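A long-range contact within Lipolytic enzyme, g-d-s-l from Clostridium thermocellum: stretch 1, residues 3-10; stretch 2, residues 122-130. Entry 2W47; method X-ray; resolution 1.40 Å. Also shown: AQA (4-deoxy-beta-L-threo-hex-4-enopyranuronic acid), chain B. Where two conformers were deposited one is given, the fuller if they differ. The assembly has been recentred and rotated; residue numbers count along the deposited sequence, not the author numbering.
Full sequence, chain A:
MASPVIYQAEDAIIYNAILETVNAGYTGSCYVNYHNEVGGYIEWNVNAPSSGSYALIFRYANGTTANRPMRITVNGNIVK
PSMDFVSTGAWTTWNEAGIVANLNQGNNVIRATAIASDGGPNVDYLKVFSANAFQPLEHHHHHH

Stretch 1, residues 3-10: SPVIYQAE
Stretch 2, residues 122-130: NVDYLKVFS

The apolar centre of the contact is formed on the two faces of an antiparallel strand pair, where strand 5-8 lies against strand 122-130. On one face the Y7 ring (chi1 m, -69°; chi2 -90°) runs back along the face toward the V5-V128 level, so that Y7 CE2 comes to 3.7 Å from V128 CG2, while Y7 CB packs 4.2 Å from L126 CB. L126 (chi1 t, chi2 p) and V128 (chi1 t) are both buried, and their branched aliphatic side chains suit this face because they cover the tyrosine carbons without needing a polar partner. The hydroxyl of Y7 is satisfied elsewhere in the structure. V5 (chi1 t) also points to this face but is exposed.

The opposite face carries I6, Q8, Y125 and K127. I6 (chi1 m, chi2 t in the conformer described) sets its CG2 methyl over one face of the Y125 ring, 4.1 Å from the ring centroid and 28° off its normal, a CH-pi contact in which I6 CG2 lies 3.7 Å from Y125 CG. Y125 adopts chi1 p (61°) and chi2 67°, which lays the ring beneath that methyl. K127 is fully extended, with all four chi angles t. Its extended aliphatic stem slants outward over P4, bringing K127 CE to 3.6 Å from P4 CB. The ring of P4, C-gamma exo, also touches the base of F129, with P4 CB 3.9 Å from F129 CB; the F129 side chain (chi1 p, chi2 -89°) then leads away.

Between these faces the backbones are joined in the register V5-V128, I6-K127, Y7-L126 and Q8-Y125. The strand axes approach to 4.6 Å, and their N-to-C directions differ by 153°. V5 and V128 form a hydrogen-bonded pair, CA to CA 5.3 Å: V5 N donates to V128 O and V128 N to V5 O, both at 2.9 Å. Y7 CA and L126 CA are 5.0 Å apart. In this pair Y7 N donates to L126 O at 2.7 Å and L126 N to Y7 O at 3.0 Å. The non-hydrogen-bonded pairs are closer, with CA separations of 4.5 Å for I6-K127 and 4.6 Å for Q8-Y125. Extended phi/psi values support this ladder, from -106/128 at V5 to -100/104 at Y7, with -115/127 at L126 and -127/130 at V128; Y125 is more stretched at -168/170.

Toward the polar edge the pairing loosens. D124 (-80/-47) departs from extended geometry, and A9 (-51/-44) begins a 3-10 segment. A9 N makes only a weak hydrogen bond to D124 O, 3.4 Å at 131°, and also donates to Q8 OE1 at 3.3 Å. Q8 (chi1 -89°, chi2 -68°, chi3 -14°) thus curls back onto the backbone that follows it. Altogether the contact buries 537 Å². Beyond it, N122 (chi1 m, chi2 -14°) uses ND2 to donate to O3 of the sugar AQA at 2.9 Å.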

ATOM      1  N   SER A   3     -14.017   8.242 -10.755  1.00 23.27           N
ATOM      2  CA  SER A   3     -13.928   8.123  -9.302  1.00 22.11           C
ATOM      3  C   SER A   3     -12.687   7.317  -8.912  1.00 20.51           C
ATOM      4  O   SER A   3     -12.236   6.469  -9.687  1.00 20.73           O
ATOM      5  CB  SER A   3     -15.177   7.429  -8.755  1.00 22.54           C
ATOM      6  OG  SER A   3     -16.359   8.080  -9.190  1.00 24.67           O
ATOM      7  N   PRO A   4     -12.124   7.580  -7.714  1.00 19.14           N
ATOM      8  CA  PRO A   4     -10.994   6.749  -7.287  1.00 17.68           C
ATOM      9  C   PRO A   4     -11.365   5.272  -7.229  1.00 16.63           C
ATOM     10  O   PRO A   4     -12.520   4.920  -6.943  1.00 16.78           O
ATOM     11  CB  PRO A   4     -10.682   7.271  -5.885  1.00 17.88           C
ATOM     12  CG  PRO A   4     -11.221   8.663  -5.863  1.00 18.37           C
ATOM     13  CD  PRO A   4     -12.451   8.614  -6.716  1.00 19.06           C
ATOM     14  N   VAL A   5     -10.390   4.421  -7.517  1.00 14.48           N
ATOM     15  CA  VAL A   5     -10.598   2.983  -7.486  1.00 13.27           C
ATOM     16  C   VAL A   5      -9.911   2.439  -6.241  1.00 12.09           C
ATOM     17  O   VAL A   5      -8.739   2.732  -5.981  1.00 11.96           O
ATOM     18  CB  VAL A   5     -10.060   2.305  -8.757  1.00 13.23           C
ATOM     19  CG1 VAL A   5     -10.284   0.803  -8.701  1.00 12.68           C
ATOM     20  CG2 VAL A   5     -10.744   2.886 -10.001  1.00 14.19           C
ATOM     21  N   ILE A   6     -10.667   1.688  -5.454  1.00 11.41           N
ATOM     22  CA  ILE A   6     -10.118   1.070  -4.259  0.50 11.46           C
ATOM     23  C   ILE A   6      -9.763  -0.385  -4.545  1.00 11.20           C
ATOM     24  O   ILE A   6     -10.593  -1.170  -5.015  1.00 12.26           O
ATOM     25  CB  ILE A   6     -11.062   1.207  -3.041  0.50 11.56           C
ATOM     26  CG1 ILE A   6     -11.115   2.672  -2.579  0.50 11.79           C
ATOM     27  CG2 ILE A   6     -10.609   0.295  -1.906  0.50 12.10           C
ATOM     28  CD1 ILE A   6     -12.040   2.940  -1.401  0.50 11.98           C
ATOM     29  N   TYR A   7      -8.501  -0.712  -4.286  1.00 10.07           N
ATOM     30  CA  TYR A   7      -7.982  -2.064  -4.428  1.00  9.37           C
ATOM     31  C   TYR A   7      -7.950  -2.658  -3.032  1.00  9.02           C
ATOM     32  O   TYR A   7      -7.098  -2.302  -2.210  1.00  9.25           O
ATOM     33  CB  TYR A   7      -6.599  -2.031  -5.090  1.00  9.49           C
ATOM     34  CG  TYR A   7      -6.705  -1.613  -6.531  1.00  9.06           C
ATOM     35  CD1 TYR A   7      -6.880  -2.559  -7.541  1.00 10.07           C
ATOM     36  CD2 TYR A   7      -6.705  -0.265  -6.886  1.00  9.41           C
ATOM     37  CE1 TYR A   7      -7.019  -2.173  -8.868  1.00  9.91           C
ATOM     38  CE2 TYR A   7      -6.844   0.130  -8.209  1.00  9.74           C
ATOM     39  CZ  TYR A   7      -7.005  -0.826  -9.191  1.00  9.66           C
ATOM     40  OH  TYR A   7      -7.150  -0.457 -10.510  1.00 11.16           O
ATOM     41  N   GLN A   8      -8.916  -3.529  -2.744  1.00  9.65           N
ATOM     42  CA  GLN A   8      -9.066  -4.051  -1.394  1.00  9.81           C
ATOM     43  C   GLN A   8      -8.016  -5.103  -1.050  1.00  9.58           C
ATOM     44  O   GLN A   8      -7.431  -5.726  -1.931  1.00  9.48           O
ATOM     45  CB  GLN A   8     -10.480  -4.619  -1.166  1.00 10.55           C
ATOM     46  CG  GLN A   8     -11.497  -3.580  -0.664  1.00 11.41           C
ATOM     47  CD  GLN A   8     -11.193  -3.121   0.748  1.00 13.74           C
ATOM     48  OE1 GLN A   8     -10.399  -3.750   1.452  1.00 15.02           O
ATOM     49  NE2 GLN A   8     -11.823  -2.025   1.173  1.00 14.77           N
ATOM     50  N   ALA A   9      -7.796  -5.295   0.247  1.00  9.59           N
ATOM     51  CA  ALA A   9      -6.808  -6.255   0.743  1.00  9.51           C
ATOM     52  C   ALA A   9      -6.979  -7.640   0.114  1.00  9.97           C
ATOM     53  O   ALA A   9      -5.993  -8.270  -0.301  1.00  9.34           O
ATOM     54  CB  ALA A   9      -6.886  -6.350   2.272  1.00  9.61           C
ATOM     55  N   GLU A  10      -8.226  -8.101   0.025  1.00 10.58           N
ATOM     56  CA  GLU A  10      -8.507  -9.464  -0.445  1.00 12.09           C
ATOM     57  C   GLU A  10      -8.125  -9.674  -1.914  1.00 11.63           C
ATOM     58  O   GLU A  10      -8.007 -10.815  -2.376  1.00 12.12           O
ATOM     59  CB  GLU A  10      -9.990  -9.840  -0.211  1.00 11.97           C
ATOM     60  CG  GLU A  10     -10.968  -9.100  -1.152  1.00 13.80           C
ATOM     61  CD  GLU A  10     -12.440  -9.071  -0.730  1.00 15.83           C
ATOM     62  OE1 GLU A  10     -13.149  -8.160  -1.213  1.00 21.49           O
ATOM     63  OE2 GLU A  10     -12.903  -9.920   0.059  1.00 18.32           O
ATOM     64  N   ASN A 122      -0.036  -2.617   8.977  1.00  6.54           N
ATOM     65  CA  ASN A 122      -1.281  -3.244   8.535  1.00  6.80           C
ATOM     66  C   ASN A 122      -1.881  -2.383   7.439  1.00  6.81           C
ATOM     67  O   ASN A 122      -1.906  -1.153   7.556  1.00  7.24           O
ATOM     68  CB  ASN A 122      -2.260  -3.397   9.687  1.00  6.76           C
ATOM     69  CG  ASN A 122      -1.847  -4.474  10.666  1.00  7.20           C
ATOM     70  OD1 ASN A 122      -0.969  -5.293  10.389  1.00  8.95           O
ATOM     71  ND2 ASN A 122      -2.495  -4.486  11.835  1.00  9.37           N
ATOM     72  N   VAL A 123      -2.340  -3.011   6.359  1.00  6.47           N
ATOM     73  CA  VAL A 123      -2.799  -2.265   5.175  1.00  7.02           C
ATOM     74  C   VAL A 123      -4.231  -2.650   4.810  1.00  6.83           C
ATOM     75  O   VAL A 123      -4.539  -3.829   4.539  1.00  6.99           O
ATOM     76  CB  VAL A 123      -1.865  -2.461   3.954  1.00  6.97           C
ATOM     77  CG1 VAL A 123      -2.411  -1.725   2.750  1.00  7.18           C
ATOM     78  CG2 VAL A 123      -0.444  -1.961   4.274  1.00  7.78           C
ATOM     79  N   ASP A 124      -5.105  -1.651   4.820  1.00  7.42           N
ATOM     80  CA  ASP A 124      -6.524  -1.839   4.567  1.00  7.50           C
ATOM     81  C   ASP A 124      -6.825  -1.961   3.073  1.00  7.89           C
ATOM     82  O   ASP A 124      -7.586  -2.847   2.646  1.00  7.43           O
ATOM     83  CB  ASP A 124      -7.274  -0.636   5.156  1.00  7.23           C
ATOM     84  CG  ASP A 124      -8.771  -0.794   5.118  1.00  9.28           C
ATOM     85  OD1 ASP A 124      -9.263  -1.939   5.138  1.00  8.22           O
ATOM     86  OD2 ASP A 124      -9.462   0.248   5.103  1.00  9.69           O
ATOM     87  N   TYR A 125      -6.243  -1.057   2.292  1.00  8.27           N
ATOM     88  CA  TYR A 125      -6.443  -1.002   0.848  1.00  8.36           C
ATOM     89  C   TYR A 125      -5.443  -0.066   0.202  1.00  8.28           C
ATOM     90  O   TYR A 125      -4.726   0.671   0.894  1.00  8.22           O
ATOM     91  CB  TYR A 125      -7.874  -0.563   0.491  1.00  9.30           C
ATOM     92  CG  TYR A 125      -8.320   0.810   0.961  1.00  9.65           C
ATOM     93  CD1 TYR A 125      -7.744   1.977   0.449  1.00  8.98           C
ATOM     94  CD2 TYR A 125      -9.378   0.940   1.848  1.00 10.25           C
ATOM     95  CE1 TYR A 125      -8.183   3.238   0.853  1.00  9.53           C
ATOM     96  CE2 TYR A 125      -9.829   2.190   2.251  1.00 10.56           C
ATOM     97  CZ  TYR A 125      -9.224   3.333   1.749  1.00 10.24           C
ATOM     98  OH  TYR A 125      -9.655   4.583   2.139  1.00 12.41           O
ATOM     99  N   LEU A 126      -5.409  -0.111  -1.126  1.00  8.52           N
ATOM    100  CA  LEU A 126      -4.708   0.859  -1.942  1.00  9.21           C
ATOM    101  C   LEU A 126      -5.764   1.594  -2.751  1.00  9.56           C
ATOM    102  O   LEU A 126      -6.576   0.970  -3.424  1.00  9.54           O
ATOM    103  CB  LEU A 126      -3.721   0.153  -2.874  1.00  8.98           C
ATOM    104  CG  LEU A 126      -3.079   0.991  -3.984  1.00 10.48           C
ATOM    105  CD1 LEU A 126      -2.144   2.050  -3.424  1.00 12.76           C
ATOM    106  CD2 LEU A 126      -2.349   0.094  -4.972  1.00 10.92           C
ATOM    107  N   LYS A 127      -5.748   2.918  -2.672  1.00  9.47           N
ATOM    108  CA  LYS A 127      -6.667   3.774  -3.409  1.00 10.26           C
ATOM    109  C   LYS A 127      -5.882   4.458  -4.517  1.00  9.90           C
ATOM    110  O   LYS A 127      -4.817   5.023  -4.269  1.00 10.00           O
ATOM    111  CB  LYS A 127      -7.246   4.808  -2.451  1.00 10.81           C
ATOM    112  CG  LYS A 127      -8.158   5.860  -3.084  1.00 13.05           C
ATOM    113  CD  LYS A 127      -8.589   6.863  -2.014  1.00 17.35           C
ATOM    114  CE  LYS A 127      -9.547   7.909  -2.541  1.00 21.01           C
ATOM    115  NZ  LYS A 127     -10.003   8.791  -1.432  1.00 23.26           N
ATOM    116  N   VAL A 128      -6.410   4.408  -5.738  1.00  9.74           N
ATOM    117  CA  VAL A 128      -5.707   4.919  -6.912  1.00 10.09           C
ATOM    118  C   VAL A 128      -6.617   5.893  -7.640  1.00 10.64           C
ATOM    119  O   VAL A 128      -7.777   5.589  -7.922  1.00 10.56           O
ATOM    120  CB  VAL A 128      -5.265   3.765  -7.868  1.00  9.68           C
ATOM    121  CG1 VAL A 128      -4.493   4.276  -9.088  1.00 11.17           C
ATOM    122  CG2 VAL A 128      -4.418   2.745  -7.105  1.00 10.28           C
ATOM    123  N   PHE A 129      -6.082   7.072  -7.937  1.00 11.70           N
ATOM    124  CA  PHE A 129      -6.822   8.043  -8.735  1.00 12.60           C
ATOM    125  C   PHE A 129      -5.875   8.885  -9.564  1.00 12.87           C
ATOM    126  O   PHE A 129      -4.686   9.002  -9.257  1.00 11.63           O
ATOM    127  CB  PHE A 129      -7.784   8.898  -7.886  1.00 13.31           C
ATOM    128  CG  PHE A 129      -7.132   9.649  -6.756  1.00 14.49           C
ATOM    129  CD1 PHE A 129      -7.000   9.072  -5.498  1.00 14.94           C
ATOM    130  CD2 PHE A 129      -6.694  10.961  -6.937  1.00 15.08           C
ATOM    131  CE1 PHE A 129      -6.411   9.777  -4.447  1.00 17.03           C
ATOM    132  CE2 PHE A 129      -6.101  11.667  -5.896  1.00 16.45           C
ATOM    133  CZ  PHE A 129      -5.969  11.077  -4.648  1.00 15.75           C
ATOM    134  N   SER A 130      -6.405   9.449 -10.642  1.00 13.75           N
ATOM    135  CA  SER A 130      -5.623  10.269 -11.541  1.00 14.85           C
ATOM    136  C   SER A 130      -5.178  11.536 -10.819  1.00 14.49           C
ATOM    137  O   SER A 130      -5.954  12.140 -10.088  1.00 14.74           O
ATOM    138  CB  SER A 130      -6.457  10.611 -12.772  1.00 15.28           C
ATOM    139  OG  SER A 130      -5.742  11.431 -13.676  1.00 18.76           O
TER
HETATM  140  O6A AQA B   2       3.057  -5.966  15.006  1.00 15.19           O
HETATM  141  C6  AQA B   2       2.087  -6.173  14.225  1.00 16.56           C
HETATM  142  O6B AQA B   2       2.225  -6.209  12.975  1.00 16.51           O
HETATM  143  C5  AQA B   2       0.871  -6.351  14.742  1.00 16.81           C
HETATM  144  O5  AQA B   2       0.758  -6.267  16.192  1.00 18.59           O
HETATM  145  C4  AQA B   2      -0.206  -6.567  13.951  1.00 17.67           C
HETATM  146  C3  AQA B   2      -1.528  -6.992  14.559  1.00 18.65           C
HETATM  147  O3  AQA B   2      -2.633  -6.659  13.708  1.00 17.80           O
HETATM  148  C2  AQA B   2      -1.670  -6.283  15.901  1.00 19.05           C
HETATM  149  O2  AQA B   2      -2.887  -6.654  16.550  1.00 18.01           O
HETATM  150  C1  AQA B   2      -0.487  -6.635  16.797  1.00 19.93           C